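Local structure of glutathione uptake transporter (4UVM) at residues F215-I219 and V295-L299. The protein probably takes up small peptides across the bacterial membrane together with protons, as a member of the POT family within the major facilitator superfamily. Numbering follows the deposited sequence.
Sequences FLPVI and VRSVL. With 78N ((2R)-2,3-dihydroxypropyl(7Z)-pentadec-7-enoate), chain E.
Build two single helical turns, F215-I219 opening helix 215-224 and V295-L299 inside helix 289-306, each closed by one backbone hydrogen bond: I219 N to F215 O at 3.1 Å, L299 N to V295 O at 2.9 Å. Their axes cross almost at right angles (-96°) and approach to 10.9 Å; the CA atoms of F215 and V295 are 5.9 Å apart.

Everything joining the turns is apolar, with no hydrogen bond across. V295 points at the other turn between three side chains: its CG2 lies 3.8 Å from V218 CB, while its CG1 is 4.1 Å from I219 CD1 and 4.0 Å from F215 CE1. A t rotamer swings the F215 ring across, putting CE1 also 4.0 Å from V298 CG1 and, at the ring edge, 4.4 Å from L299 CD2. M438 covers V295 and V298; helix 257-278 packs on I219.

At the bound lipid, R296 NH1 sits a short 2.4 Å from O20 of 78N and hydrogen-bonds S277, and L299 O is 2.9 Å from O16 of the same 78N. A second 78N touches F215. The whole is the packing of a short helix across a predicted transmembrane helix of an MFS transporter, bordered by two monoacylglycerol sites.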
ATOM      1  N   PHE A 215     -14.134   9.290  15.641  1.00 69.88           N
ATOM      2  CA  PHE A 215     -14.056   9.993  14.364  1.00 67.02           C
ATOM      3  C   PHE A 215     -15.386  10.017  13.612  1.00 65.28           C
ATOM      4  O   PHE A 215     -15.898  11.083  13.273  1.00 64.04           O
ATOM      5  CB  PHE A 215     -12.980   9.360  13.479  1.00 65.81           C
ATOM      6  CG  PHE A 215     -12.984   9.868  12.070  1.00 62.16           C
ATOM      7  CD1 PHE A 215     -12.412  11.090  11.763  1.00 62.45           C
ATOM      8  CD2 PHE A 215     -13.560   9.127  11.051  1.00 66.57           C
ATOM      9  CE1 PHE A 215     -12.417  11.567  10.469  1.00 62.38           C
ATOM     10  CE2 PHE A 215     -13.567   9.597   9.752  1.00 64.45           C
ATOM     11  CZ  PHE A 215     -12.994  10.819   9.460  1.00 62.25           C
ATOM     12  N   LEU A 216     -15.939   8.835  13.358  1.00 66.43           N
ATOM     13  CA  LEU A 216     -17.175   8.711  12.589  1.00 65.86           C
ATOM     14  C   LEU A 216     -18.413   9.327  13.264  1.00 64.70           C
ATOM     15  O   LEU A 216     -19.181  10.017  12.593  1.00 63.78           O
ATOM     16  CB  LEU A 216     -17.439   7.240  12.261  1.00 65.74           C
ATOM     17  CG  LEU A 216     -16.496   6.621  11.232  1.00 66.25           C
ATOM     18  CD1 LEU A 216     -16.833   5.156  11.013  1.00 67.75           C
ATOM     19  CD2 LEU A 216     -16.570   7.390   9.924  1.00 65.47           C
ATOM     20  N   PRO A 217     -18.625   9.082  14.576  1.00 65.82           N
ATOM     21  CA  PRO A 217     -19.780   9.734  15.211  1.00 68.00           C
ATOM     22  C   PRO A 217     -19.758  11.262  15.122  1.00 66.78           C
ATOM     23  O   PRO A 217     -20.819  11.876  15.016  1.00 66.34           O
ATOM     24  CB  PRO A 217     -19.675   9.278  16.668  1.00 68.73           C
ATOM     25  CG  PRO A 217     -19.002   7.962  16.585  1.00 68.44           C
ATOM     26  CD  PRO A 217     -17.992   8.114  15.493  1.00 69.40           C
ATOM     27  N   VAL A 218     -18.571  11.860  15.160  1.00 65.42           N
ATOM     28  CA  VAL A 218     -18.435  13.300  14.964  1.00 62.93           C
ATOM     29  C   VAL A 218     -18.782  13.683  13.523  1.00 69.29           C
ATOM     30  O   VAL A 218     -19.476  14.674  13.287  1.00 70.27           O
ATOM     31  CB  VAL A 218     -17.010  13.784  15.298  1.00 60.95           C
ATOM     32  CG1 VAL A 218     -16.852  15.258  14.967  1.00 60.70           C
ATOM     33  CG2 VAL A 218     -16.695  13.529  16.761  1.00 61.57           C
ATOM     34  N   ILE A 219     -18.305  12.893  12.564  1.00 67.18           N
ATOM     35  CA  ILE A 219     -18.625  13.117  11.155  1.00 66.26           C
ATOM     36  C   ILE A 219     -20.135  13.044  10.926  1.00 67.96           C
ATOM     37  O   ILE A 219     -20.704  13.864  10.202  1.00 69.16           O
ATOM     38  CB  ILE A 219     -17.919  12.090  10.237  1.00 64.81           C
ATOM     39  CG1 ILE A 219     -16.402  12.273  10.286  1.00 63.31           C
ATOM     40  CG2 ILE A 219     -18.405  12.224   8.800  1.00 62.62           C
ATOM     41  CD1 ILE A 219     -15.917  13.544   9.632  1.00 58.49           C
ATOM     42  N   VAL A 295     -10.747  15.511  15.215  1.00 66.70           N
ATOM     43  CA  VAL A 295     -11.245  15.176  13.887  1.00 65.30           C
ATOM     44  C   VAL A 295     -10.758  16.203  12.868  1.00 66.06           C
ATOM     45  O   VAL A 295     -10.424  15.859  11.736  1.00 70.49           O
ATOM     46  CB  VAL A 295     -12.785  15.097  13.861  1.00 64.46           C
ATOM     47  CG1 VAL A 295     -13.294  14.950  12.435  1.00 63.32           C
ATOM     48  CG2 VAL A 295     -13.267  13.940  14.716  1.00 65.35           C
ATOM     49  N   ARG A 296     -10.705  17.463  13.281  1.00 69.26           N
ATOM     50  CA  ARG A 296     -10.167  18.516  12.430  1.00 70.89           C
ATOM     51  C   ARG A 296      -8.703  18.236  12.101  1.00 68.78           C
ATOM     52  O   ARG A 296      -8.259  18.461  10.975  1.00 71.85           O
ATOM     53  CB  ARG A 296     -10.313  19.886  13.101  1.00 74.58           C
ATOM     54  CG  ARG A 296      -9.609  21.023  12.370  1.00 74.13           C
ATOM     55  CD  ARG A 296     -10.083  21.144  10.930  1.00 78.62           C
ATOM     56  NE  ARG A 296     -11.467  21.600  10.836  1.00 80.72           N
ATOM     57  CZ  ARG A 296     -12.107  21.806   9.689  1.00 83.21           C
ATOM     58  NH1 ARG A 296     -11.489  21.593   8.535  1.00 87.03           N
ATOM     59  NH2 ARG A 296     -13.366  22.226   9.697  1.00 85.17           N
ATOM     60  N   SER A 297      -7.962  17.735  13.085  1.00 66.78           N
ATOM     61  CA  SER A 297      -6.557  17.394  12.891  1.00 68.37           C
ATOM     62  C   SER A 297      -6.403  16.270  11.872  1.00 71.79           C
ATOM     63  O   SER A 297      -5.522  16.312  11.015  1.00 68.35           O
ATOM     64  CB  SER A 297      -5.907  16.988  14.217  1.00 69.78           C
ATOM     65  OG  SER A 297      -5.866  18.075  15.122  1.00 82.62           O
ATOM     66  N   VAL A 298      -7.269  15.266  11.977  1.00 69.86           N
ATOM     67  CA  VAL A 298      -7.245  14.127  11.070  1.00 63.28           C
ATOM     68  C   VAL A 298      -7.596  14.554   9.647  1.00 66.69           C
ATOM     69  O   VAL A 298      -6.923  14.166   8.694  1.00 69.46           O
ATOM     70  CB  VAL A 298      -8.215  13.020  11.537  1.00 62.27           C
ATOM     71  CG1 VAL A 298      -8.396  11.970  10.458  1.00 68.34           C
ATOM     72  CG2 VAL A 298      -7.704  12.383  12.812  1.00 62.44           C
ATOM     73  N   LEU A 299      -8.642  15.364   9.510  1.00 67.68           N
ATOM     74  CA  LEU A 299      -9.084  15.827   8.197  1.00 70.58           C
ATOM     75  C   LEU A 299      -7.979  16.553   7.434  1.00 69.90           C
ATOM     76  O   LEU A 299      -7.957  16.542   6.206  1.00 68.78           O
ATOM     77  CB  LEU A 299     -10.303  16.739   8.331  1.00 71.79           C
ATOM     78  CG  LEU A 299     -11.632  16.051   8.642  1.00 70.12           C
ATOM     79  CD1 LEU A 299     -12.776  17.049   8.575  1.00 73.76           C
ATOM     80  CD2 LEU A 299     -11.868  14.905   7.680  1.00 69.99           C
TER
HETATM   81  O22 78N E1516      -8.805  22.284   6.122  1.00 92.53           O
HETATM   82  C19 78N E1516      -8.513  21.054   5.564  1.00 79.86           C
HETATM   83  C18 78N E1516      -9.406  19.922   5.927  1.00 79.45           C
HETATM   84  O20 78N E1516     -10.435  20.414   6.695  1.00 85.85           O
HETATM   85  C17 78N E1516      -9.980  19.272   4.708  1.00 80.30           C
HETATM   86  O16 78N E1516      -9.970  17.885   4.655  1.00 88.93           O
HETATM   87  C8  78N E1516     -10.735  17.220   3.719  1.00 77.85           C
HETATM   88  O15 78N E1516     -11.475  17.858   2.980  1.00 77.21           O
HETATM   89  C7  78N E1516     -10.662  15.715   3.612  1.00 76.86           C
HETATM   90  C6  78N E1516     -10.860  15.067   2.266  1.00 81.34           C
HETATM   91  C5  78N E1516      -9.643  14.751   1.433  1.00 82.42           C
HETATM   92  C4  78N E1516      -9.479  13.342   0.927  1.00 80.10           C
HETATM   93  C3  78N E1516     -10.193  12.968  -0.343  1.00 81.43           C
HETATM   94  C2  78N E1516     -10.110  13.948  -1.492  1.00 86.82           C
HETATM   95  C1  78N E1516      -9.816  13.518  -2.776  1.00 87.31           C
HETATM   96  C9  78N E1516      -9.568  12.056  -3.069  1.00 84.59           C
HETATM   97  C10 78N E1516      -8.481  11.732  -4.053  1.00 84.15           C
HETATM   98  C11 78N E1516      -8.190  12.750  -5.114  1.00 90.41           C
HETATM   99  C12 78N E1516      -9.136  12.841  -6.269  1.00 89.86           C
HETATM  100  C13 78N E1516      -9.005  14.010  -7.186  1.00 91.21           C
HETATM  101  C15 78N E1516      -9.702  16.426  -7.702  1.00 86.73           C
HETATM  102  C14 78N E1516      -9.512  15.334  -6.698  1.00 90.29           C